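Local coordinates for protein (alpha-2u-globulin) (Rattus norvegicus, PDB 2A2U) that probably binds small lipophilic ligands inside a lipocalin beta-barrel, and forms a complex with a hyaline droplet inducer, at residues 44-49 / 164-169; 134-139 / 151-156. All blocks are in the same frame, centred on the assembly; numbering follows the deposited sequence.

How the contacts relate
From the N terminus, the chain first runs through strand 36-44 and leaves it in segment 44-49, the first half of contact 1. It then passes through most of the barrel before strand 131-140 supplies 134-139, against which helix segment 151-156 packs, 12 residues later: contact 2 closes this short loop. Past the helix, segment 164-169 returns to 44-49 and closes the long loop of contact 1, so contact 2 is nested inside it. Strand 36-44 pairs with both 131-140 and 167-169. The two contacts, with centres 10 Å apart, touch through the Arg164–Glu151 salt bridge and a probable hydrogen bond between Ser45 OG and Gln134 O.

Contact 1: 44-49 / 164-169; sequences ASNKRE and RDNIID
The guanidinium of Arg48 has Ile168 over one face, with CD1 of Ile168 3.6 Å from NH1 of Arg48, while the backbone carbonyl of Asp165 meets its edge in the plane of the group. There NE of Arg48 donates to O of Asp165 at 3.0 Å, onto a lone pair and fairly straight (157° at the hydrogen); NH2 adds a weak second bond to the same oxygen. OD1 of Asn166 also lies by this edge, close to NE but at an angle too poor for a hydrogen bond. Arg48 reaches this point with its chain extended from CG to NE, and on the way its CD passes 3.0 Å from OD1 of Asn166. NH1 turns to a salt bridge with Glu52. An alanine in place of Arg48 would probably leave the 164-166 loop less firmly held, since it would lose the grip on the Asp165 carbonyl, the cover over Ile168 and the link to Glu52.

The amides of Asn46 and Asn166 stand almost perpendicular, their planes 84° apart. ND2 of Asn166 donates to OD1 of Asn46 at 2.7 Å, from above the carbonyl plane; the backbone N of Thr163 also donates to this oxygen, so two donors grip it.

Beside these groups, strand 36-44 of the lipocalin barrel ends against the short strand 167-169 near the C terminus. Ala44 and Ile167 form an antiparallel non-hydrogen-bonded pair, CA to CA 4.1 Å, with both side chains on the sheet face covered by helix 147-158. CB of Ala44 lies 3.9 Å from CG1 of Ile167. The carbonyl of Asn166 takes the N-H of Ser45 at 3.3 Å and also a CA-H contact from Ala44. OG of Ser45, bonded to Gln134 O, accepts from the N of Lys47 in an ST turn.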
ATOM      1  N   ALA A  44       4.405  12.453  24.036  1.00 27.23           N
ATOM      2  CA  ALA A  44       3.381  12.991  24.909  1.00 27.23           C
ATOM      3  C   ALA A  44       2.030  12.965  24.230  1.00 27.23           C
ATOM      4  O   ALA A  44       1.903  13.371  23.075  1.00 27.23           O
ATOM      5  CB  ALA A  44       3.731  14.404  25.293  1.00 14.67           C
ATOM      6  N   SER A  45       1.029  12.469  24.948  1.00 31.69           N
ATOM      7  CA  SER A  45      -0.337  12.400  24.442  1.00 31.69           C
ATOM      8  C   SER A  45      -1.276  12.390  25.621  1.00 31.69           C
ATOM      9  O   SER A  45      -0.982  11.747  26.625  1.00 31.69           O
ATOM     10  CB  SER A  45      -0.562  11.120  23.637  1.00 29.79           C
ATOM     11  OG  SER A  45      -1.894  11.060  23.149  1.00 29.79           O
ATOM     12  N   ASN A  46      -2.394  13.101  25.518  1.00 56.88           N
ATOM     13  CA  ASN A  46      -3.354  13.103  26.614  1.00 56.88           C
ATOM     14  C   ASN A  46      -4.064  11.748  26.681  1.00 56.88           C
ATOM     15  O   ASN A  46      -4.554  11.357  27.743  1.00 56.88           O
ATOM     16  CB  ASN A  46      -4.336  14.272  26.506  1.00 49.11           C
ATOM     17  CG  ASN A  46      -3.950  15.449  27.413  1.00 49.11           C
ATOM     18  OD1 ASN A  46      -3.053  15.336  28.248  1.00 49.11           O
ATOM     19  ND2 ASN A  46      -4.635  16.573  27.256  1.00 49.11           N
ATOM     20  N   LYS A  47      -4.084  11.028  25.551  1.00 35.38           N
ATOM     21  CA  LYS A  47      -4.668   9.681  25.473  1.00 35.38           C
ATOM     22  C   LYS A  47      -3.500   8.756  25.817  1.00 35.38           C
ATOM     23  O   LYS A  47      -3.035   7.966  24.992  1.00 35.38           O
ATOM     24  CB  LYS A  47      -5.208   9.385  24.065  1.00 62.90           C
ATOM     25  CG  LYS A  47      -6.075   8.121  23.975  1.00 62.90           C
ATOM     26  CD  LYS A  47      -7.249   8.319  23.012  1.00 62.90           C
ATOM     27  CE  LYS A  47      -8.304   7.214  23.129  1.00 62.90           C
ATOM     28  NZ  LYS A  47      -7.961   5.944  22.418  1.00 62.90           N
ATOM     29  N   ARG A  48      -3.048   8.890  27.063  1.00 34.31           N
ATOM     30  CA  ARG A  48      -1.918   8.172  27.636  1.00 34.31           C
ATOM     31  C   ARG A  48      -1.789   6.686  27.330  1.00 34.31           C
ATOM     32  O   ARG A  48      -0.677   6.165  27.252  1.00 34.31           O
ATOM     33  CB  ARG A  48      -1.910   8.383  29.143  1.00 47.00           C
ATOM     34  CG  ARG A  48      -0.546   8.661  29.712  1.00 47.00           C
ATOM     35  CD  ARG A  48      -0.606   8.709  31.220  1.00 47.00           C
ATOM     36  NE  ARG A  48       0.678   9.085  31.795  1.00 47.00           N
ATOM     37  CZ  ARG A  48       1.733   8.279  31.872  1.00 47.00           C
ATOM     38  NH1 ARG A  48       1.671   7.034  31.414  1.00 47.00           N
ATOM     39  NH2 ARG A  48       2.861   8.720  32.409  1.00 47.00           N
ATOM     40  N   GLU A  49      -2.918   6.005  27.173  1.00 31.28           N
ATOM     41  CA  GLU A  49      -2.947   4.572  26.877  1.00 31.28           C
ATOM     42  C   GLU A  49      -2.110   4.237  25.632  1.00 31.28           C
ATOM     43  O   GLU A  49      -1.468   3.188  25.562  1.00 31.28           O
ATOM     44  CB  GLU A  49      -4.405   4.142  26.670  1.00155.64           C
ATOM     45  CG  GLU A  49      -4.607   2.784  26.022  1.00155.64           C
ATOM     46  CD  GLU A  49      -5.994   2.636  25.424  1.00155.64           C
ATOM     47  OE1 GLU A  49      -6.461   3.571  24.742  1.00155.64           O
ATOM     48  OE2 GLU A  49      -6.617   1.574  25.621  1.00155.64           O
ATOM     49  N   ARG A 164       1.558  17.809  31.779  1.00 50.99           N
ATOM     50  CA  ARG A 164       2.889  17.312  32.133  1.00 50.99           C
ATOM     51  C   ARG A 164       2.864  15.863  32.627  1.00 50.99           C
ATOM     52  O   ARG A 164       3.895  15.203  32.644  1.00 50.99           O
ATOM     53  CB  ARG A 164       3.527  18.222  33.193  1.00 88.01           C
ATOM     54  CG  ARG A 164       4.980  18.622  32.921  1.00 88.01           C
ATOM     55  CD  ARG A 164       5.126  20.143  32.908  1.00 88.01           C
ATOM     56  NE  ARG A 164       6.470  20.606  32.563  1.00 88.01           N
ATOM     57  CZ  ARG A 164       6.776  21.865  32.243  1.00 88.01           C
ATOM     58  NH1 ARG A 164       5.845  22.814  32.211  1.00 88.01           N
ATOM     59  NH2 ARG A 164       8.023  22.190  31.951  1.00 88.01           N
ATOM     60  N   ASP A 165       1.690  15.374  33.027  1.00 37.29           N
ATOM     61  CA  ASP A 165       1.544  14.000  33.513  1.00 37.29           C
ATOM     62  C   ASP A 165       1.494  13.012  32.339  1.00 37.29           C
ATOM     63  O   ASP A 165       1.676  11.807  32.524  1.00 37.29           O
ATOM     64  CB  ASP A 165       0.266  13.875  34.364  1.00204.93           C
ATOM     65  CG  ASP A 165       0.167  12.543  35.111  1.00204.93           C
ATOM     66  OD1 ASP A 165       1.088  11.704  35.034  1.00204.93           O
ATOM     67  OD2 ASP A 165      -0.844  12.332  35.807  1.00204.93           O
ATOM     68  N   ASN A 166       1.269  13.522  31.130  1.00 39.27           N
ATOM     69  CA  ASN A 166       1.185  12.663  29.957  1.00 39.27           C
ATOM     70  C   ASN A 166       2.389  12.755  29.036  1.00 39.27           C
ATOM     71  O   ASN A 166       2.376  12.235  27.923  1.00 39.27           O
ATOM     72  CB  ASN A 166      -0.113  12.940  29.217  1.00 42.16           C
ATOM     73  CG  ASN A 166      -1.325  12.630  30.067  1.00 42.16           C
ATOM     74  OD1 ASN A 166      -1.393  11.579  30.699  1.00 42.16           O
ATOM     75  ND2 ASN A 166      -2.267  13.561  30.123  1.00 42.16           N
ATOM     76  N   ILE A 167       3.434  13.416  29.518  1.00 35.88           N
ATOM     77  CA  ILE A 167       4.676  13.563  28.773  1.00 35.88           C
ATOM     78  C   ILE A 167       5.593  12.451  29.272  1.00 35.88           C
ATOM     79  O   ILE A 167       5.915  12.402  30.448  1.00 35.88           O
ATOM     80  CB  ILE A 167       5.322  14.934  29.040  1.00 18.25           C
ATOM     81  CG1 ILE A 167       4.309  16.046  28.764  1.00 18.25           C
ATOM     82  CG2 ILE A 167       6.498  15.144  28.120  1.00 18.25           C
ATOM     83  CD1 ILE A 167       4.859  17.458  28.938  1.00 18.25           C
ATOM     84  N   ILE A 168       5.967  11.531  28.393  1.00 29.61           N
ATOM     85  CA  ILE A 168       6.817  10.407  28.774  1.00 29.61           C
ATOM     86  C   ILE A 168       8.212  10.462  28.168  1.00 29.61           C
ATOM     87  O   ILE A 168       8.360  10.643  26.965  1.00 29.61           O
ATOM     88  CB  ILE A 168       6.161   9.061  28.397  1.00 19.42           C
ATOM     89  CG1 ILE A 168       4.844   8.881  29.161  1.00 19.42           C
ATOM     90  CG2 ILE A 168       7.112   7.913  28.696  1.00 19.42           C
ATOM     91  CD1 ILE A 168       4.099   7.579  28.863  1.00 19.42           C
ATOM     92  N   ASP A 169       9.227  10.339  29.021  1.00 32.87           N
ATOM     93  CA  ASP A 169      10.626  10.358  28.597  1.00 32.87           C
ATOM     94  C   ASP A 169      11.061   8.912  28.342  1.00 32.87           C
ATOM     95  O   ASP A 169      11.294   8.147  29.283  1.00 32.87           O
ATOM     96  CB  ASP A 169      11.492  11.006  29.690  1.00 34.11           C
ATOM     97  CG  ASP A 169      12.955  11.184  29.273  1.00 34.11           C
ATOM     98  OD1 ASP A 169      13.385  10.610  28.252  1.00 34.11           O
ATOM     99  OD2 ASP A 169      13.687  11.908  29.979  1.00 34.11           O
TER

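Contact 2: 134-139 / 151-156; sequences QLMVLY and EKFAKL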
ATOM      1  N   GLN A 134      -4.458  13.936  20.065  1.00 28.08           N
ATOM      2  CA  GLN A 134      -3.196  14.570  19.731  1.00 28.08           C
ATOM      3  C   GLN A 134      -2.032  13.736  20.232  1.00 28.08           C
ATOM      4  O   GLN A 134      -2.140  13.021  21.229  1.00 28.08           O
ATOM      5  CB  GLN A 134      -3.107  15.952  20.361  1.00 44.98           C
ATOM      6  CG  GLN A 134      -3.982  16.993  19.731  1.00 44.98           C
ATOM      7  CD  GLN A 134      -3.652  18.365  20.258  1.00 44.98           C
ATOM      8  OE1 GLN A 134      -2.510  18.809  20.174  1.00 44.98           O
ATOM      9  NE2 GLN A 134      -4.641  19.038  20.833  1.00 44.98           N
ATOM     10  N   LEU A 135      -0.910  13.864  19.540  1.00 19.21           N
ATOM     11  CA  LEU A 135       0.320  13.171  19.888  1.00 19.21           C
ATOM     12  C   LEU A 135       1.482  14.085  19.524  1.00 19.21           C
ATOM     13  O   LEU A 135       1.487  14.669  18.452  1.00 19.21           O
ATOM     14  CB  LEU A 135       0.457  11.879  19.097  1.00 21.49           C
ATOM     15  CG  LEU A 135       1.790  11.198  19.381  1.00 21.49           C
ATOM     16  CD1 LEU A 135       1.738  10.555  20.740  1.00 21.49           C
ATOM     17  CD2 LEU A 135       2.060  10.155  18.350  1.00 21.49           C
ATOM     18  N   MET A 136       2.450  14.226  20.421  1.00 20.90           N
ATOM     19  CA  MET A 136       3.614  15.056  20.151  1.00 20.90           C
ATOM     20  C   MET A 136       4.877  14.296  20.478  1.00 20.90           C
ATOM     21  O   MET A 136       4.962  13.642  21.507  1.00 20.90           O
ATOM     22  CB  MET A 136       3.542  16.370  20.918  1.00 27.96           C
ATOM     23  CG  MET A 136       2.734  17.394  20.180  1.00 27.96           C
ATOM     24  SD  MET A 136       2.636  18.950  20.997  1.00 27.96           S
ATOM     25  CE  MET A 136       4.249  19.585  20.714  1.00 27.96           C
ATOM     26  N   VAL A 137       5.839  14.329  19.571  1.00 18.57           N
ATOM     27  CA  VAL A 137       7.086  13.615  19.799  1.00 18.57           C
ATOM     28  C   VAL A 137       8.315  14.461  19.547  1.00 18.57           C
ATOM     29  O   VAL A 137       8.303  15.385  18.722  1.00 18.57           O
ATOM     30  CB  VAL A 137       7.185  12.344  18.926  1.00 19.48           C
ATOM     31  CG1 VAL A 137       6.179  11.320  19.371  1.00 19.48           C
ATOM     32  CG2 VAL A 137       6.934  12.689  17.483  1.00 19.48           C
ATOM     33  N   LEU A 138       9.366  14.146  20.301  1.00 17.40           N
ATOM     34  CA  LEU A 138      10.650  14.814  20.179  1.00 17.40           C
ATOM     35  C   LEU A 138      11.653  13.749  19.771  1.00 17.40           C
ATOM     36  O   LEU A 138      11.758  12.720  20.431  1.00 17.40           O
ATOM     37  CB  LEU A 138      11.071  15.437  21.514  1.00  9.55           C
ATOM     38  CG  LEU A 138      12.482  16.020  21.611  1.00  9.55           C
ATOM     39  CD1 LEU A 138      12.632  17.138  20.609  1.00  9.55           C
ATOM     40  CD2 LEU A 138      12.736  16.534  23.012  1.00  9.55           C
ATOM     41  N   TYR A 139      12.313  13.961  18.635  1.00 23.10           N
ATOM     42  CA  TYR A 139      13.333  13.039  18.143  1.00 23.10           C
ATOM     43  C   TYR A 139      14.669  13.742  18.208  1.00 23.10           C
ATOM     44  O   TYR A 139      14.752  14.949  17.966  1.00 23.10           O
ATOM     45  CB  TYR A 139      13.081  12.648  16.689  1.00 23.52           C
ATOM     46  CG  TYR A 139      11.877  11.782  16.494  1.00 23.52           C
ATOM     47  CD1 TYR A 139      11.496  10.874  17.467  1.00 23.52           C
ATOM     48  CD2 TYR A 139      11.112  11.876  15.337  1.00 23.52           C
ATOM     49  CE1 TYR A 139      10.388  10.079  17.300  1.00 23.52           C
ATOM     50  CE2 TYR A 139       9.997  11.085  15.158  1.00 23.52           C
ATOM     51  CZ  TYR A 139       9.641  10.191  16.144  1.00 23.52           C
ATOM     52  OH  TYR A 139       8.536   9.396  15.995  1.00 23.52           O
ATOM     53  N   GLU A 151      12.760  20.672  27.904  1.00 41.94           N
ATOM     54  CA  GLU A 151      11.893  21.638  28.576  1.00 41.94           C
ATOM     55  C   GLU A 151      11.044  22.372  27.556  1.00 41.94           C
ATOM     56  O   GLU A 151       9.838  22.517  27.739  1.00 41.94           O
ATOM     57  CB  GLU A 151      12.713  22.663  29.350  1.00134.93           C
ATOM     58  CG  GLU A 151      12.437  22.698  30.840  1.00134.93           C
ATOM     59  CD  GLU A 151      10.999  23.021  31.190  1.00134.93           C
ATOM     60  OE1 GLU A 151      10.353  23.833  30.492  1.00134.93           O
ATOM     61  OE2 GLU A 151      10.522  22.475  32.201  1.00134.93           O
ATOM     62  N   LYS A 152      11.696  22.876  26.511  1.00 37.22           N
ATOM     63  CA  LYS A 152      11.029  23.593  25.430  1.00 37.22           C
ATOM     64  C   LYS A 152       9.898  22.726  24.887  1.00 37.22           C
ATOM     65  O   LYS A 152       8.811  23.214  24.584  1.00 37.22           O
ATOM     66  CB  LYS A 152      12.034  23.907  24.315  1.00101.89           C
ATOM     67  CG  LYS A 152      11.405  24.213  22.956  1.00101.89           C
ATOM     68  CD  LYS A 152      12.455  24.481  21.884  1.00101.89           C
ATOM     69  CE  LYS A 152      13.153  25.811  22.120  1.00101.89           C
ATOM     70  NZ  LYS A 152      14.201  26.157  21.107  1.00101.89           N
ATOM     71  N   PHE A 153      10.171  21.431  24.774  1.00 33.63           N
ATOM     72  CA  PHE A 153       9.197  20.481  24.277  1.00 33.63           C
ATOM     73  C   PHE A 153       8.073  20.315  25.285  1.00 33.63           C
ATOM     74  O   PHE A 153       6.906  20.299  24.910  1.00 33.63           O
ATOM     75  CB  PHE A 153       9.869  19.135  23.983  1.00 25.91           C
ATOM     76  CG  PHE A 153       8.915  18.061  23.538  1.00 25.91           C
ATOM     77  CD1 PHE A 153       8.344  18.093  22.270  1.00 25.91           C
ATOM     78  CD2 PHE A 153       8.566  17.030  24.402  1.00 25.91           C
ATOM     79  CE1 PHE A 153       7.441  17.116  21.876  1.00 25.91           C
ATOM     80  CE2 PHE A 153       7.663  16.052  24.010  1.00 25.91           C
ATOM     81  CZ  PHE A 153       7.099  16.099  22.747  1.00 25.91           C
ATOM     82  N   ALA A 154       8.430  20.201  26.562  1.00 29.77           N
ATOM     83  CA  ALA A 154       7.447  20.041  27.630  1.00 29.77           C
ATOM     84  C   ALA A 154       6.463  21.202  27.608  1.00 29.77           C
ATOM     85  O   ALA A 154       5.283  21.023  27.881  1.00 29.77           O
ATOM     86  CB  ALA A 154       8.136  19.962  28.981  1.00 25.33           C
ATOM     87  N   LYS A 155       6.960  22.386  27.263  1.00 48.91           N
ATOM     88  CA  LYS A 155       6.135  23.583  27.181  1.00 48.91           C
ATOM     89  C   LYS A 155       5.165  23.525  26.001  1.00 48.91           C
ATOM     90  O   LYS A 155       3.975  23.786  26.159  1.00 48.91           O
ATOM     91  CB  LYS A 155       7.010  24.834  27.088  1.00 95.43           C
ATOM     92  CG  LYS A 155       7.704  25.183  28.392  1.00 95.43           C
ATOM     93  CD  LYS A 155       8.619  26.383  28.228  1.00 95.43           C
ATOM     94  CE  LYS A 155       9.256  26.775  29.552  1.00 95.43           C
ATOM     95  NZ  LYS A 155      10.322  27.800  29.369  1.00 95.43           N
ATOM     96  N   LEU A 156       5.670  23.184  24.818  1.00 33.00           N
ATOM     97  CA  LEU A 156       4.822  23.089  23.634  1.00 33.00           C
ATOM     98  C   LEU A 156       3.687  22.099  23.869  1.00 33.00           C
ATOM     99  O   LEU A 156       2.577  22.310  23.404  1.00 33.00           O
ATOM    100  CB  LEU A 156       5.636  22.648  22.424  1.00 28.69           C
ATOM    101  CG  LEU A 156       6.708  23.598  21.915  1.00 28.69           C
ATOM    102  CD1 LEU A 156       7.401  22.991  20.714  1.00 28.69           C
ATOM    103  CD2 LEU A 156       6.072  24.903  21.541  1.00 28.69           C
TER
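Phe153 and Leu138 slide past one another in opposite directions, the leucine running alongside the phenylalanine, its CB over the ring face. CB of Leu138 sits 3.8 Å from the ring centroid of Phe153 and 9° off the ring normal, a CH-pi contact almost centred on the face. CG of Leu138 is anti to its backbone N, and its CD2 comes within 4.0 Å of CB of Phe153, so the leucine follows the aromatic side chain back toward the helix. Phe153 likewise has CG anti to its backbone N (chi1 177°), which sends the ring down to the strand backbone: CZ of Phe153 is 3.5 Å from O of Met136, an approach to the ring edge, and CE1 reaches the carbonyl carbon of Val137.

This is the helix that packs against the outside of the barrel in lipocalins. The axes of strand 134-139 and helix 151-156 run nearly antiparallel, at 170°, and approach to 9.6 Å. Met136 and Leu138 direct their CB atoms at the helix, whereas Val137, between them, points away from it.

Met136 touches both Phe153 and Leu156, one helical turn apart on the side facing the strand. Its CB is 4.0 Å from CZ of Phe153, and its chain, bent at chi3, brings CE to 3.8 Å from CB of Leu156, the two side chains crossing at about a right angle. No hydrogen bond joins the segments. Val42 of the neighbouring strand 36-44 also touches Phe153, and Met121 of strand 119-128 touches Leu156.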